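Local coordinates for haloacid dehalogenase domain protein hydrolase (PDB 4OVY) that probably acts as a hydrolase, perhaps a phosphatase, of the haloacid dehalogenase superfamily and binds a calcium ion, at residues K191-D196 against V200-A205; R14-Y19 against P228-G233. All coordinates share one frame; numbering follows the deposited sequence.

Interaction 1: K191-D196 against V200-A205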
loop_
_atom_site.group_PDB
_atom_site.type_symbol
_atom_site.label_atom_id
_atom_site.label_comp_id
_atom_site.label_asym_id
_atom_site.label_seq_id
_atom_site.Cartn_x
_atom_site.Cartn_y
_atom_site.Cartn_z
ATOM N N LYS A 191 11.314 -11.382 -4.626
ATOM C CA LYS A 191 12.436 -11.796 -3.786
ATOM C C LYS A 191 13.535 -10.740 -3.919
ATOM O O LYS A 191 13.813 -10.282 -5.025
ATOM C CB LYS A 191 12.943 -13.164 -4.251
ATOM C CG LYS A 191 14.224 -13.645 -3.588
ATOM C CD LYS A 191 14.739 -14.952 -4.197
ATOM C CE LYS A 191 15.162 -14.790 -5.655
ATOM N NZ LYS A 191 15.834 -15.996 -6.228
ATOM N N TYR A 192 14.143 -10.357 -2.800
ATOM C CA TYR A 192 15.262 -9.412 -2.791
ATOM C C TYR A 192 16.574 -10.147 -3.000
ATOM O O TYR A 192 16.841 -11.150 -2.338
ATOM C CB TYR A 192 15.318 -8.689 -1.446
ATOM C CG TYR A 192 16.456 -7.709 -1.263
ATOM C CD1 TYR A 192 16.396 -6.433 -1.810
ATOM C CD2 TYR A 192 17.581 -8.042 -0.505
ATOM C CE1 TYR A 192 17.430 -5.522 -1.620
ATOM C CE2 TYR A 192 18.613 -7.137 -0.316
ATOM C CZ TYR A 192 18.527 -5.875 -0.878
ATOM O OH TYR A 192 19.552 -4.969 -0.688
ATOM N N GLU A 193 17.406 -9.639 -3.901
ATOM C CA GLU A 193 18.784 -10.118 -4.013
ATOM C C GLU A 193 19.669 -9.039 -4.615
ATOM O O GLU A 193 19.180 -7.976 -5.002
ATOM C CB GLU A 193 18.861 -11.412 -4.832
ATOM C CG GLU A 193 18.415 -11.286 -6.272
ATOM C CD GLU A 193 18.515 -12.593 -7.046
ATOM O OE1 GLU A 193 18.297 -13.678 -6.463
ATOM O OE2 GLU A 193 18.809 -12.534 -8.256
ATOM N N LEU A 194 20.971 -9.306 -4.657
ATOM C CA LEU A 194 21.913 -8.444 -5.365
ATOM C C LEU A 194 22.327 -9.121 -6.662
ATOM O O LEU A 194 22.651 -10.312 -6.677
ATOM C CB LEU A 194 23.150 -8.150 -4.515
ATOM C CG LEU A 194 23.040 -6.937 -3.598
ATOM C CD1 LEU A 194 21.873 -7.087 -2.641
ATOM C CD2 LEU A 194 24.337 -6.726 -2.838
ATOM N N ARG A 195 22.301 -8.364 -7.749
ATOM C CA ARG A 195 22.807 -8.835 -9.032
ATOM C C ARG A 195 23.903 -7.881 -9.472
ATOM O O ARG A 195 23.650 -6.685 -9.645
ATOM C CB ARG A 195 21.684 -8.886 -10.062
ATOM C CG ARG A 195 20.724 -10.047 -9.847
ATOM C CD ARG A 195 19.690 -10.121 -10.956
ATOM N NE ARG A 195 18.776 -11.246 -10.781
ATOM C CZ ARG A 195 17.849 -11.617 -11.664
ATOM N NH1 ARG A 195 17.691 -10.953 -12.808
ATOM N NH2 ARG A 195 17.074 -12.663 -11.401
ATOM N N ASP A 196 25.120 -8.399 -9.629
ATOM C CA ASP A 196 26.289 -7.567 -9.951
ATOM C C ASP A 196 26.480 -6.468 -8.903
ATOM O O ASP A 196 26.858 -5.349 -9.233
ATOM C CB ASP A 196 26.166 -6.945 -11.362
ATOM C CG ASP A 196 26.751 -7.816 -12.451
ATOM O OD1 ASP A 196 26.684 -9.058 -12.332
ATOM O OD2 ASP A 196 27.266 -7.255 -13.453
ATOM N N VAL A 200 18.171 -5.577 -6.130
ATOM C CA VAL A 200 17.024 -5.679 -7.027
ATOM C C VAL A 200 15.909 -6.500 -6.392
ATOM O O VAL A 200 16.140 -7.262 -5.445
ATOM C CB VAL A 200 17.388 -6.334 -8.378
ATOM C CG1 VAL A 200 18.495 -5.563 -9.089
ATOM C CG2 VAL A 200 17.783 -7.797 -8.198
ATOM N N LEU A 201 14.701 -6.328 -6.917
ATOM C CA LEU A 201 13.588 -7.224 -6.615
ATOM C C LEU A 201 13.332 -8.067 -7.849
ATOM O O LEU A 201 13.205 -7.532 -8.958
ATOM C CB LEU A 201 12.316 -6.462 -6.248
ATOM C CG LEU A 201 12.184 -5.880 -4.832
ATOM C CD1 LEU A 201 12.509 -6.901 -3.742
ATOM C CD2 LEU A 201 13.034 -4.639 -4.664
ATOM N N VAL A 202 13.243 -9.379 -7.637
ATOM C CA VAL A 202 13.069 -10.358 -8.702
ATOM C C VAL A 202 11.669 -10.955 -8.619
ATOM O O VAL A 202 11.208 -11.330 -7.538
ATOM C CB VAL A 202 14.120 -11.484 -8.574
ATOM C CG1 VAL A 202 13.906 -12.561 -9.629
ATOM C CG2 VAL A 202 15.515 -10.897 -8.686
ATOM N N ARG A 203 11.011 -11.053 -9.769
ATOM C CA ARG A 203 9.680 -11.643 -9.863
ATOM C C ARG A 203 9.734 -13.171 -9.734
ATOM O O ARG A 203 10.540 -13.838 -10.387
ATOM C CB ARG A 203 9.038 -11.273 -11.194
ATOM C CG ARG A 203 8.816 -9.780 -11.404
ATOM C CD ARG A 203 8.402 -9.499 -12.837
ATOM N NE ARG A 203 7.289 -10.356 -13.230
ATOM C CZ ARG A 203 5.999 -10.059 -13.099
ATOM N NH1 ARG A 203 5.602 -8.886 -12.612
ATOM N NH2 ARG A 203 5.090 -10.953 -13.483
ATOM N N LEU A 204 8.866 -13.715 -8.891
ATOM C CA LEU A 204 8.754 -15.156 -8.699
ATOM C C LEU A 204 7.577 -15.733 -9.484
ATOM O O LEU A 204 6.661 -15.010 -9.884
ATOM C CB LEU A 204 8.588 -15.468 -7.217
ATOM C CG LEU A 204 9.687 -14.937 -6.289
ATOM C CD1 LEU A 204 9.380 -15.338 -4.856
ATOM C CD2 LEU A 204 11.057 -15.451 -6.716
ATOM N N ALA A 205 7.618 -17.043 -9.709
ATOM C CA ALA A 205 6.528 -17.757 -10.367
ATOM C C ALA A 205 5.534 -18.205 -9.304
ATOM O O ALA A 205 5.212 -19.385 -9.186
ATOM C CB ALA A 205 7.071 -18.953 -11.143
#
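E193 sets its CG between its own backbone N and carbonyl carbon (chi1 63°), while R195 keeps CG beside its backbone N (chi1 -74°); the two turns bring both side chains against the methyls of V200 and V202. The setting is a beta hairpin of strands 183-195 and 198-204. K191 with V202 and E193 with V200 are hydrogen-bonded antiparallel pairs, tied by four backbone bonds, the V200 N to E193 O bond measuring 2.8 Å. Y192 and L201 form the non-hydrogen-bonded pair between them. From the extended R195 chain the guanidinium lays one face over V202, NH2 lying 3.6 Å from CG2. NE of R195 donates in the guanidinium plane to E193 OE2 at 2.8 Å, a nearly straight bond (170°). E193 OE1 makes a longer, weak salt bridge to K191 NZ (3.4 Å), linking K191 and R195 in a salt-bridge network, and R195 NH2 bonds to the carbonyl of G109. With an alanine in place of R195, V202 would probably lose its flat cover, E193 OE2 its charged mate and the G109 carbonyl its donor. On the other face Y192 CB meets L201 CD1 at 4.0 Å; the Y192 hydroxyl bonds to E243 of the second subunit, and L201 packs on Y244 of that subunit, so this face joins the dimer contact. Back on the face of E193 and V202, CD2 of L204 lies 3.9 Å from CB of K191.

Interaction 2: R14-Y19 against P228-G233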
loop_
_atom_site.group_PDB
_atom_site.type_symbol
_atom_site.label_atom_id
_atom_site.label_comp_id
_atom_site.label_asym_id
_atom_site.label_seq_id
_atom_site.Cartn_x
_atom_site.Cartn_y
_atom_site.Cartn_z
ATOM N N ARG A 14 -25.113 15.285 -10.963
ATOM C CA ARG A 14 -25.765 15.884 -9.794
ATOM C C ARG A 14 -25.272 15.252 -8.499
ATOM O O ARG A 14 -24.944 15.956 -7.545
ATOM C CB ARG A 14 -27.288 15.777 -9.891
ATOM C CG ARG A 14 -27.884 16.665 -10.972
ATOM C CD ARG A 14 -29.396 16.760 -10.880
ATOM N NE ARG A 14 -30.070 15.515 -11.233
ATOM C CZ ARG A 14 -30.347 15.108 -12.472
ATOM N NH1 ARG A 14 -30.003 15.834 -13.534
ATOM N NH2 ARG A 14 -30.979 13.953 -12.650
ATOM N N ALA A 15 -25.207 13.924 -8.480
ATOM C CA ALA A 15 -24.751 13.186 -7.303
ATOM C C ALA A 15 -23.301 13.496 -6.948
ATOM O O ALA A 15 -22.976 13.673 -5.777
ATOM C CB ALA A 15 -24.920 11.690 -7.520
ATOM N N ILE A 16 -22.431 13.553 -7.955
ATOM C CA ILE A 16 -21.017 13.810 -7.724
ATOM C C ILE A 16 -20.816 15.205 -7.142
ATOM O O ILE A 16 -20.163 15.355 -6.111
ATOM C CB ILE A 16 -20.178 13.639 -9.006
ATOM C CG1 ILE A 16 -20.122 12.159 -9.392
ATOM C CG2 ILE A 16 -18.767 14.180 -8.800
ATOM C CD1 ILE A 16 -19.635 11.914 -10.800
ATOM N N LEU A 17 -21.397 16.212 -7.789
ATOM C CA LEU A 17 -21.220 17.597 -7.344
ATOM C C LEU A 17 -21.785 17.808 -5.939
ATOM O O LEU A 17 -21.136 18.428 -5.101
ATOM C CB LEU A 17 -21.854 18.577 -8.338
ATOM C CG LEU A 17 -21.218 18.626 -9.733
ATOM C CD1 LEU A 17 -22.086 19.450 -10.671
ATOM C CD2 LEU A 17 -19.795 19.172 -9.697
ATOM N N GLU A 18 -22.982 17.273 -5.691
ATOM C CA GLU A 18 -23.656 17.389 -4.392
ATOM C C GLU A 18 -22.844 16.722 -3.279
ATOM O O GLU A 18 -22.637 17.297 -2.202
ATOM C CB GLU A 18 -25.054 16.755 -4.471
ATOM C CG GLU A 18 -25.927 16.916 -3.230
ATOM C CD GLU A 18 -27.415 16.713 -3.529
ATOM O OE1 GLU A 18 -27.748 15.731 -4.238
ATOM O OE2 GLU A 18 -28.254 17.535 -3.064
ATOM N N TYR A 19 -22.390 15.506 -3.547
ATOM C CA TYR A 19 -21.652 14.737 -2.557
ATOM C C TYR A 19 -20.307 15.384 -2.225
ATOM O O TYR A 19 -19.960 15.545 -1.052
ATOM C CB TYR A 19 -21.445 13.309 -3.053
ATOM C CG TYR A 19 -20.809 12.409 -2.028
ATOM C CD1 TYR A 19 -21.549 11.935 -0.950
ATOM C CD2 TYR A 19 -19.477 12.024 -2.136
ATOM C CE1 TYR A 19 -20.980 11.100 -0.004
ATOM C CE2 TYR A 19 -18.894 11.182 -1.190
ATOM C CZ TYR A 19 -19.650 10.730 -0.125
ATOM O OH TYR A 19 -19.090 9.904 0.820
ATOM N N PRO A 228 -12.915 3.608 1.919
ATOM C CA PRO A 228 -13.096 4.794 1.067
ATOM C C PRO A 228 -14.471 5.434 1.255
ATOM O O PRO A 228 -15.422 4.754 1.636
ATOM C CB PRO A 228 -12.944 4.242 -0.361
ATOM C CG PRO A 228 -12.162 2.967 -0.193
ATOM C CD PRO A 228 -12.613 2.405 1.124
ATOM N N VAL A 229 -14.569 6.732 0.988
ATOM C CA VAL A 229 -15.860 7.422 1.052
ATOM C C VAL A 229 -16.561 7.487 -0.307
ATOM O O VAL A 229 -17.723 7.893 -0.395
ATOM C CB VAL A 229 -15.720 8.835 1.660
ATOM C CG1 VAL A 229 -15.073 8.745 3.038
ATOM C CG2 VAL A 229 -14.936 9.751 0.735
HETATM N N MSE A 230 -15.859 7.076 -1.361
HETATM C CA MSE A 230 -16.438 7.005 -2.700
HETATM C C MSE A 230 -15.741 5.940 -3.502
HETATM O O MSE A 230 -14.569 5.656 -3.271
HETATM C CB MSE A 230 -16.268 8.377 -3.343
HETATM C CG MSE A 230 -16.911 8.510 -4.706
HETATM SE SE MSE A 230 -16.669 10.392 -5.268
HETATM C CE MSE A 230 -17.044 10.166 -7.186
ATOM N N ALA A 231 -16.471 5.325 -4.428
ATOM C CA ALA A 231 -15.901 4.327 -5.323
ATOM C C ALA A 231 -16.629 4.337 -6.649
ATOM O O ALA A 231 -17.836 4.567 -6.702
ATOM C CB ALA A 231 -15.956 2.941 -4.701
ATOM N N VAL A 232 -15.878 4.088 -7.715
ATOM C CA VAL A 232 -16.427 3.986 -9.049
ATOM C C VAL A 232 -15.930 2.703 -9.710
ATOM O O VAL A 232 -14.730 2.417 -9.724
ATOM C CB VAL A 232 -16.054 5.194 -9.933
ATOM C CG1 VAL A 232 -16.818 5.132 -11.248
ATOM C CG2 VAL A 232 -16.322 6.504 -9.195
ATOM N N GLY A 233 -16.871 1.938 -10.249
ATOM C CA GLY A 233 -16.565 0.703 -10.958
ATOM C C GLY A 233 -17.429 0.602 -12.196
ATOM O O GLY A 233 -18.089 1.579 -12.576
#
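Y19 reaches from helix 11-24 to V229 and M230, bridging a backbone separation of 9.3 Å between the CA atoms of Y19 and M230. Its CB points toward the strand segment, and with CG anti to the backbone N (chi1 -174°) the ring leaves the helix on a slant, leaning toward its C-terminal end and across to V229. Beyond CG, the CD2 side of the ring faces M230, a selenomethionine: CD2 of Y19 is 4.5 Å from SE of M230. One atom on, CE2 of Y19 comes to 4.4 Å from M230 CB, a loose apolar touch made obliquely to the ring. CE2 also nears the carbonyl oxygen of V229, and CZ of Y19 comes closer to that oxygen, at 3.4 Å. At the tip, OH of Y19 meets V229 O at 2.7 Å, in a pairing that counts as a weak hydrogen bond, and lies 3.6 Å from CB of V229, so the hydroxyl rests against both the main chain and the root of the valine. Strand 230-233 runs parallel between strands 38-41 and 253-260 in the central sheet of the Rossmann-like haloacid dehalogenase core, and the chain leaves it directly into the calcium ligand N234. Helix 11-24 lies over one face of this sheet, where L253 also touches Y19 and helix 141-152 contributes L146 and L150. One turn back along the helix from Y19, I16 meets the other end of M230. The M230 side chain is extended throughout, which carries its terminal methyl away from the strand and toward the helix: CE of M230 is 4.3 Å from CG1 of I16. L255 of the neighbouring strand touches both I16 and M230.

How the interactions relate
Starting at the N terminus, the chain forms helix 11-24 and then runs through strand 38-41, a long helical region and strand 156-161 before reaching strand 183-195. There it turns back at once, and interaction 1 closes a loop of three residues between its segments. Beyond the hairpin and helix 215-223, strand 230-233 returns to the helix and interaction 2 closes a loop of 208 residues, inside which interaction 1 is nested. Both contacts reach the same mixed sheet but on opposite sides of the chain's centre, their own centres 40 Å apart. Interaction 2 packs the N-terminal helix on the sheet's parallel part; interaction 1 builds its outlying antiparallel arm.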